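Local coordinates for protein translation elongation factor 1A (Methanosarcina mazei, PDB 3WND), which binds cysteinyl-tRNA(Cys) in its GTP-bound form as a SelB/EF-Tu/aIF2 gamma-like factor, and probably acts in translation elongation, at residues A38-K43 / N162-V167; K44-D49 / I197-N202. One frame throughout, in Å; residues are numbered along the deposited sequence.

Interaction 1 (A38-K43 / N162-V167)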
ATOM      1  N   ALA A  38       8.916 -12.472   4.095  1.00 14.89           N
ATOM      2  CA  ALA A  38       7.456 -12.570   3.872  1.00 13.05           C
ATOM      3  C   ALA A  38       7.091 -14.103   3.953  1.00 15.03           C
ATOM      4  O   ALA A  38       6.131 -14.508   4.629  1.00 15.91           O
ATOM      5  CB  ALA A  38       7.051 -11.984   2.490  1.00 14.46           C
ATOM      6  N   ALA A  39       7.852 -14.933   3.206  1.00 12.82           N
ATOM      7  CA  ALA A  39       7.542 -16.368   3.064  1.00 13.12           C
ATOM      8  C   ALA A  39       7.611 -17.118   4.415  1.00 14.74           C
ATOM      9  O   ALA A  39       6.954 -18.140   4.579  1.00 19.69           O
ATOM     10  CB  ALA A  39       8.491 -16.993   2.024  1.00 17.53           C
ATOM     11  N   ASN A  40       8.425 -16.623   5.351  1.00 13.93           N
ATOM     12  CA  ASN A  40       8.514 -17.225   6.683  1.00 16.00           C
ATOM     13  C   ASN A  40       7.598 -16.605   7.693  1.00 16.31           C
ATOM     14  O   ASN A  40       7.539 -17.047   8.858  1.00 16.22           O
ATOM     15  CB  ASN A  40       9.965 -17.127   7.175  1.00 14.71           C
ATOM     16  CG  ASN A  40      10.868 -18.219   6.541  1.00 15.66           C
ATOM     17  OD1 ASN A  40      10.690 -19.398   6.827  1.00 16.65           O
ATOM     18  ND2 ASN A  40      11.801 -17.848   5.684  1.00 18.41           N
ATOM     19  N   LEU A  41       6.774 -15.628   7.249  1.00 16.16           N
ATOM     20  CA  LEU A  41       5.809 -14.999   8.164  1.00 16.73           C
ATOM     21  C   LEU A  41       4.371 -15.481   7.905  1.00 16.64           C
ATOM     22  O   LEU A  41       3.495 -15.261   8.765  1.00 19.01           O
ATOM     23  CB  LEU A  41       5.829 -13.472   8.035  1.00 15.31           C
ATOM     24  CG  LEU A  41       7.101 -12.839   8.595  1.00 14.32           C
ATOM     25  CD1 LEU A  41       7.064 -11.384   8.396  1.00 15.07           C
ATOM     26  CD2 LEU A  41       7.319 -13.119  10.077  1.00 19.46           C
ATOM     27  N   GLY A  42       4.126 -16.090   6.761  1.00 18.08           N
ATOM     28  CA  GLY A  42       2.764 -16.672   6.501  1.00 18.25           C
ATOM     29  C   GLY A  42       2.770 -17.633   5.311  1.00 15.98           C
ATOM     30  O   GLY A  42       3.831 -17.967   4.739  1.00 17.90           O
ATOM     31  N   LYS A  43       1.583 -18.115   4.992  1.00 18.30           N
ATOM     32  CA  LYS A  43       1.336 -19.080   3.945  1.00 21.64           C
ATOM     33  C   LYS A  43       1.026 -18.387   2.602  1.00 19.41           C
ATOM     34  O   LYS A  43       0.119 -17.545   2.512  1.00 21.68           O
ATOM     35  CB  LYS A  43       0.125 -19.933   4.367  1.00 27.65           C
ATOM     36  CG  LYS A  43      -0.474 -20.809   3.282  1.00 25.57           C
ATOM     37  CD  LYS A  43      -1.687 -21.588   3.829  1.00 41.85           C
ATOM     38  CE  LYS A  43      -1.531 -22.191   5.283  1.00 36.86           C
ATOM     39  NZ  LYS A  43      -2.376 -21.568   6.305  1.00 50.41           N
ATOM     40  N   ASN A 162      23.082 -17.767  14.731  1.00 23.40           N
ATOM     41  CA  ASN A 162      21.948 -17.259  15.513  1.00 20.64           C
ATOM     42  C   ASN A 162      20.707 -17.326  14.645  1.00 25.81           C
ATOM     43  O   ASN A 162      20.308 -16.321  14.005  1.00 21.11           O
ATOM     44  CB  ASN A 162      22.273 -15.827  15.880  1.00 20.44           C
ATOM     45  CG  ASN A 162      23.378 -15.745  16.967  1.00 26.29           C
ATOM     46  OD1 ASN A 162      23.410 -16.584  17.905  1.00 35.06           O
ATOM     47  ND2 ASN A 162      24.315 -14.791  16.813  1.00 27.24           N
ATOM     48  N   PRO A 163      20.102 -18.515  14.559  1.00 20.77           N
ATOM     49  CA  PRO A 163      19.100 -18.690  13.483  1.00 16.01           C
ATOM     50  C   PRO A 163      17.834 -17.991  13.851  1.00 15.61           C
ATOM     51  O   PRO A 163      17.353 -18.087  14.964  1.00 20.06           O
ATOM     52  CB  PRO A 163      18.855 -20.239  13.463  1.00 20.18           C
ATOM     53  CG  PRO A 163      19.188 -20.642  14.895  1.00 22.74           C
ATOM     54  CD  PRO A 163      20.338 -19.769  15.264  1.00 23.67           C
ATOM     55  N   PHE A 164      17.295 -17.266  12.859  1.00 14.00           N
ATOM     56  CA  PHE A 164      16.057 -16.511  13.072  1.00 14.97           C
ATOM     57  C   PHE A 164      16.133 -15.517  14.223  1.00 15.24           C
ATOM     58  O   PHE A 164      15.101 -15.039  14.707  1.00 18.20           O
ATOM     59  CB  PHE A 164      14.850 -17.508  13.244  1.00 15.11           C
ATOM     60  CG  PHE A 164      14.338 -17.955  11.919  1.00 16.59           C
ATOM     61  CD1 PHE A 164      15.052 -18.924  11.176  1.00 16.06           C
ATOM     62  CD2 PHE A 164      13.088 -17.452  11.391  1.00 15.07           C
ATOM     63  CE1 PHE A 164      14.626 -19.306   9.867  1.00 15.58           C
ATOM     64  CE2 PHE A 164      12.631 -17.917  10.149  1.00 21.27           C
ATOM     65  CZ  PHE A 164      13.346 -18.859   9.408  1.00 21.21           C
ATOM     66  N   GLU A 165      17.372 -15.028  14.530  1.00 16.58           N
ATOM     67  CA  GLU A 165      17.437 -13.975  15.495  1.00 19.28           C
ATOM     68  C   GLU A 165      16.655 -12.788  14.928  1.00 16.88           C
ATOM     69  O   GLU A 165      16.525 -12.558  13.689  1.00 16.29           O
ATOM     70  CB  GLU A 165      18.869 -13.637  15.906  1.00 24.31           C
ATOM     71  CG  GLU A 165      19.622 -13.005  14.819  1.00 23.13           C
ATOM     72  CD  GLU A 165      20.937 -12.365  15.290  1.00 28.23           C
ATOM     73  OE1 GLU A 165      21.379 -12.428  16.475  1.00 27.05           O
ATOM     74  OE2 GLU A 165      21.549 -11.819  14.383  1.00 24.81           O
ATOM     75  N   GLY A 166      16.081 -12.086  15.855  1.00 15.38           N
ATOM     76  CA  GLY A 166      15.272 -10.879  15.606  1.00 14.89           C
ATOM     77  C   GLY A 166      13.877 -11.083  15.011  1.00 15.12           C
ATOM     78  O   GLY A 166      13.075 -10.126  15.024  1.00 15.61           O
ATOM     79  N   VAL A 167      13.525 -12.298  14.562  1.00 15.37           N
ATOM     80  CA  VAL A 167      12.223 -12.492  13.936  1.00 17.26           C
ATOM     81  C   VAL A 167      11.146 -12.394  15.029  1.00 16.93           C
ATOM     82  O   VAL A 167      10.131 -11.750  14.849  1.00 17.09           O
ATOM     83  CB  VAL A 167      12.157 -13.805  13.195  1.00 15.72           C
ATOM     84  CG1 VAL A 167      10.735 -14.064  12.676  1.00 14.59           C
ATOM     85  CG2 VAL A 167      13.111 -13.759  11.974  1.00 16.22           C
TER
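N40 lays the flat of its side-chain amide against the CZ/CE2 rim of the F164 ring, at the guanine-nucleotide side of a P-loop GTPase domain. The contact joins helix 34-39 and the residues following it, just after the phosphate-binding loop, to the turn that leads into helix 167-187. The ring of F164 ends in CZ, which lies 3.7 Å from N40 OD1, with the oxygen beside the ring edge and near its plane. The amide plane stands 87° from the ring plane, so the two groups do not stack in parallel. An aromatic edge is slightly positive and is probably favourable for a carbonyl oxygen, but no hydrogen bond crosses here. The polar grip on N40 comes from its other branch: ND2 bonds to the backbone O of S36, four residues back, which ties the amide to its own backbone while OD1 and CG face the phenylalanine. A chi1 of -79°, with CG beside the backbone N and anti to the carbonyl carbon, swings the amide out toward F164 and brings N40 CG within 3.8 Å of F164 CZ.

F164 occupies the third position of a type II turn from N162 to E165, and N155 OD1 accepts a bond from its backbone N. Its partly exposed ring touches T156 and K158 as well as N40. Deeper in, a pair of branched aliphatic side chains meets more loosely. L41, which also packs on F64 of strand 61-66, brings its far end towards V167, the first residue of helix 167-187. Just before it, G166 takes the N-cap position with a positive phi of 74°, easily adopted without a side chain. The two buried side chains meet through methyl groups, L41 CD2 lying 4.4 Å from V167 CG1.

Interaction 2 (K44-D49 / I197-N202)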
ATOM      1  N   LYS A  44       1.729 -18.820   1.562  1.00 20.70           N
ATOM      2  CA  LYS A  44       1.627 -18.237   0.274  1.00 19.70           C
ATOM      3  C   LYS A  44       0.183 -18.340  -0.196  1.00 21.48           C
ATOM      4  O   LYS A  44      -0.424 -19.438  -0.211  1.00 25.51           O
ATOM      5  CB  LYS A  44       2.585 -18.838  -0.711  1.00 23.81           C
ATOM      6  CG  LYS A  44       2.714 -18.080  -2.029  1.00 23.43           C
ATOM      7  CD  LYS A  44       3.897 -18.635  -2.849  1.00 33.55           C
ATOM      8  CE  LYS A  44       3.733 -18.029  -4.218  1.00 29.65           C
ATOM      9  NZ  LYS A  44       4.630 -18.490  -5.304  1.00 44.51           N
ATOM     10  N   GLY A  45      -0.381 -17.168  -0.580  1.00 24.99           N
ATOM     11  CA  GLY A  45      -1.751 -17.108  -1.069  1.00 20.03           C
ATOM     12  C   GLY A  45      -1.742 -16.525  -2.464  1.00 20.29           C
ATOM     13  O   GLY A  45      -0.946 -16.913  -3.323  1.00 22.80           O
ATOM     14  N   THR A  46      -2.586 -15.489  -2.657  1.00 25.77           N
ATOM     15  CA  THR A  46      -2.723 -14.851  -3.978  1.00 23.42           C
ATOM     16  C   THR A  46      -1.387 -14.315  -4.467  1.00 22.69           C
ATOM     17  O   THR A  46      -0.622 -13.702  -3.713  1.00 23.81           O
ATOM     18  CB  THR A  46      -3.725 -13.677  -3.836  1.00 25.18           C
ATOM     19  OG1 THR A  46      -4.946 -14.221  -3.333  1.00 29.96           O
ATOM     20  CG2 THR A  46      -4.003 -13.107  -5.172  1.00 27.14           C
ATOM     21  N   SER A  47      -1.078 -14.557  -5.714  1.00 21.16           N
ATOM     22  CA  SER A  47       0.179 -14.146  -6.299  1.00 23.50           C
ATOM     23  C   SER A  47      -0.012 -13.635  -7.720  1.00 25.70           C
ATOM     24  O   SER A  47      -0.532 -14.352  -8.530  1.00 30.77           O
ATOM     25  CB  SER A  47       1.118 -15.366  -6.315  1.00 26.76           C
ATOM     26  OG  SER A  47       2.453 -14.995  -6.688  1.00 29.97           O
ATOM     27  N   SER A  48       0.334 -12.357  -7.966  1.00 22.14           N
ATOM     28  CA  SER A  48       0.340 -11.714  -9.289  1.00 21.82           C
ATOM     29  C   SER A  48       1.662 -10.906  -9.474  1.00 25.26           C
ATOM     30  O   SER A  48       2.769 -11.490  -9.492  1.00 29.94           O
ATOM     31  CB  SER A  48      -0.905 -10.787  -9.377  1.00 26.19           C
ATOM     32  OG  SER A  48      -0.979  -9.832  -8.309  1.00 25.63           O
ATOM     33  N   ASP A  49       1.592  -9.565  -9.520  1.00 24.71           N
ATOM     34  CA  ASP A  49       2.874  -8.794  -9.389  1.00 21.70           C
ATOM     35  C   ASP A  49       3.229  -8.540  -7.921  1.00 22.00           C
ATOM     36  O   ASP A  49       4.317  -7.996  -7.637  1.00 24.09           O
ATOM     37  CB  ASP A  49       2.820  -7.428 -10.080  1.00 22.04           C
ATOM     38  CG  ASP A  49       1.680  -6.573  -9.539  1.00 25.42           C
ATOM     39  OD1 ASP A  49       0.684  -7.079  -8.965  1.00 25.55           O
ATOM     40  OD2 ASP A  49       1.790  -5.382  -9.691  1.00 26.78           O
ATOM     41  N   ILE A 197     -10.363  -2.786  -4.474  1.00 14.26           N
ATOM     42  CA  ILE A 197     -10.178  -4.073  -5.021  1.00 13.15           C
ATOM     43  C   ILE A 197      -8.793  -4.300  -5.587  1.00 16.59           C
ATOM     44  O   ILE A 197      -8.314  -3.478  -6.339  1.00 14.65           O
ATOM     45  CB  ILE A 197     -11.189  -4.232  -6.204  1.00 14.84           C
ATOM     46  CG1 ILE A 197     -12.673  -4.249  -5.644  1.00 15.58           C
ATOM     47  CG2 ILE A 197     -10.834  -5.492  -6.997  1.00 18.36           C
ATOM     48  CD1 ILE A 197     -13.696  -4.058  -6.752  1.00 16.74           C
ATOM     49  N   ASP A 198      -8.106  -5.374  -5.153  1.00 14.26           N
ATOM     50  CA  ASP A 198      -6.762  -5.571  -5.699  1.00 15.99           C
ATOM     51  C   ASP A 198      -6.730  -6.733  -6.700  1.00 19.64           C
ATOM     52  O   ASP A 198      -5.776  -6.832  -7.521  1.00 16.27           O
ATOM     53  CB  ASP A 198      -5.657  -5.754  -4.600  1.00 17.39           C
ATOM     54  CG  ASP A 198      -6.041  -6.667  -3.515  1.00 23.05           C
ATOM     55  OD1 ASP A 198      -6.152  -7.878  -3.738  1.00 20.73           O
ATOM     56  OD2 ASP A 198      -6.161  -6.191  -2.394  1.00 22.54           O
ATOM     57  N   HIS A 199      -7.758  -7.615  -6.642  1.00 16.41           N
ATOM     58  CA  HIS A 199      -7.810  -8.743  -7.610  1.00 16.65           C
ATOM     59  C   HIS A 199      -9.279  -9.022  -7.849  1.00 14.74           C
ATOM     60  O   HIS A 199     -10.136  -8.837  -6.996  1.00 17.37           O
ATOM     61  CB  HIS A 199      -7.168 -10.021  -7.048  1.00 16.30           C
ATOM     62  CG  HIS A 199      -5.718  -9.915  -6.842  1.00 18.43           C
ATOM     63  ND1 HIS A 199      -5.178  -9.332  -5.681  1.00 21.19           N
ATOM     64  CD2 HIS A 199      -4.615 -10.291  -7.668  1.00 22.96           C
ATOM     65  CE1 HIS A 199      -3.778  -9.376  -5.766  1.00 23.64           C
ATOM     66  NE2 HIS A 199      -3.446  -9.995  -6.971  1.00 26.08           N
ATOM     67  N   ALA A 200      -9.590  -9.533  -9.033  1.00 18.24           N
ATOM     68  CA  ALA A 200     -10.966  -9.928  -9.403  1.00 19.28           C
ATOM     69  C   ALA A 200     -10.802 -11.193 -10.270  1.00 20.98           C
ATOM     70  O   ALA A 200     -10.029 -11.209 -11.253  1.00 21.56           O
ATOM     71  CB  ALA A 200     -11.651  -8.819 -10.262  1.00 22.45           C
ATOM     72  N   PHE A 201     -11.644 -12.177 -10.020  1.00 19.15           N
ATOM     73  CA  PHE A 201     -11.708 -13.346 -10.855  1.00 22.47           C
ATOM     74  C   PHE A 201     -13.009 -14.071 -10.799  1.00 18.27           C
ATOM     75  O   PHE A 201     -13.883 -13.804  -9.913  1.00 21.60           O
ATOM     76  CB  PHE A 201     -10.592 -14.321 -10.525  1.00 30.23           C
ATOM     77  CG  PHE A 201     -10.376 -14.488  -9.075  1.00 25.93           C
ATOM     78  CD1 PHE A 201     -11.122 -15.437  -8.325  1.00 33.61           C
ATOM     79  CD2 PHE A 201      -9.440 -13.651  -8.379  1.00 22.71           C
ATOM     80  CE1 PHE A 201     -10.903 -15.583  -6.932  1.00 39.92           C
ATOM     81  CE2 PHE A 201      -9.225 -13.808  -7.037  1.00 27.78           C
ATOM     82  CZ  PHE A 201      -9.966 -14.762  -6.289  1.00 36.21           C
ATOM     83  N   ASN A 202     -13.207 -14.943 -11.806  1.00 25.19           N
ATOM     84  CA  ASN A 202     -14.396 -15.780 -11.802  1.00 30.15           C
ATOM     85  C   ASN A 202     -14.143 -17.020 -10.957  1.00 32.21           C
ATOM     86  O   ASN A 202     -13.085 -17.626 -11.077  1.00 39.47           O
ATOM     87  CB  ASN A 202     -14.831 -16.163 -13.226  1.00 43.60           C
ATOM     88  CG  ASN A 202     -16.329 -16.094 -13.380  1.00 50.24           C
ATOM     89  OD1 ASN A 202     -16.937 -15.099 -13.003  1.00 57.51           O
ATOM     90  ND2 ASN A 202     -16.941 -17.158 -13.902  1.00 84.40           N
TER
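A classic beta bulge, with D198 and H199 both facing L211 in the antiparallel barrel of the second domain, puts a histidine against the edge strand 43-47 of the GTPase domain. H199 is gripped from two sides of its ring and covered over one face. S48 reaches it at the edge: OG and H199 NE2 form a hydrogen bond of 2.8 Å in which either may be the donor, while S48 CB also lies near the ring plane. The serine has chi1 at 55°, which places OG between the backbone N and the carbonyl carbon and turns it to the imidazole; a short hydroxyl side chain suits a bond to a ring this near the backbone.

T46 supplies the cover. Its CG2, anti to the backbone N, stands 3.6 Å above the centroid of the H199 ring, 9° off the normal, a CH-pi contact that a threonine can make while OG1, on the other branch, stays beside the backbone N.

On the far nitrogen, H199 ND1 donates to D198 OD1 at 2.6 Å, meeting that oxygen on its anti side, 18° out of the carboxylate plane. D198 at ND1 and S48 at NE2 together hold the ring's rotation. Replacing H199 by an alanine is likely to leave S48 OG and D198 OD1 without this imidazole and open a gap beneath the T46 methyl. Arginines back both acids: D49 OD1 forms a salt bridge with R269 NH1, and the second carboxylate oxygen of the bulge aspartate, D198 OD2, pairs with R254 NH2.

In the fold
Interactions 1 and 2 use consecutive pieces of one chain, the first ending at K43 and the second starting at K44, yet their centres are 24 Å apart and their partners lie in different parts of the molecule. Interaction 1 stays within the GTPase domain, beside the nucleotide pocket: the nearest side-chain atoms of N40 and T156 are about 4 Å apart, and those of N40 and S36 about 5 Å; T156 and S36 both contact GDP when it is bound, but this chain holds no GDP. Interaction 2 lies away from that pocket and joins the GTPase domain to the barrel. Residues 38-49 thus run from the pocket side of one domain to its boundary with the next.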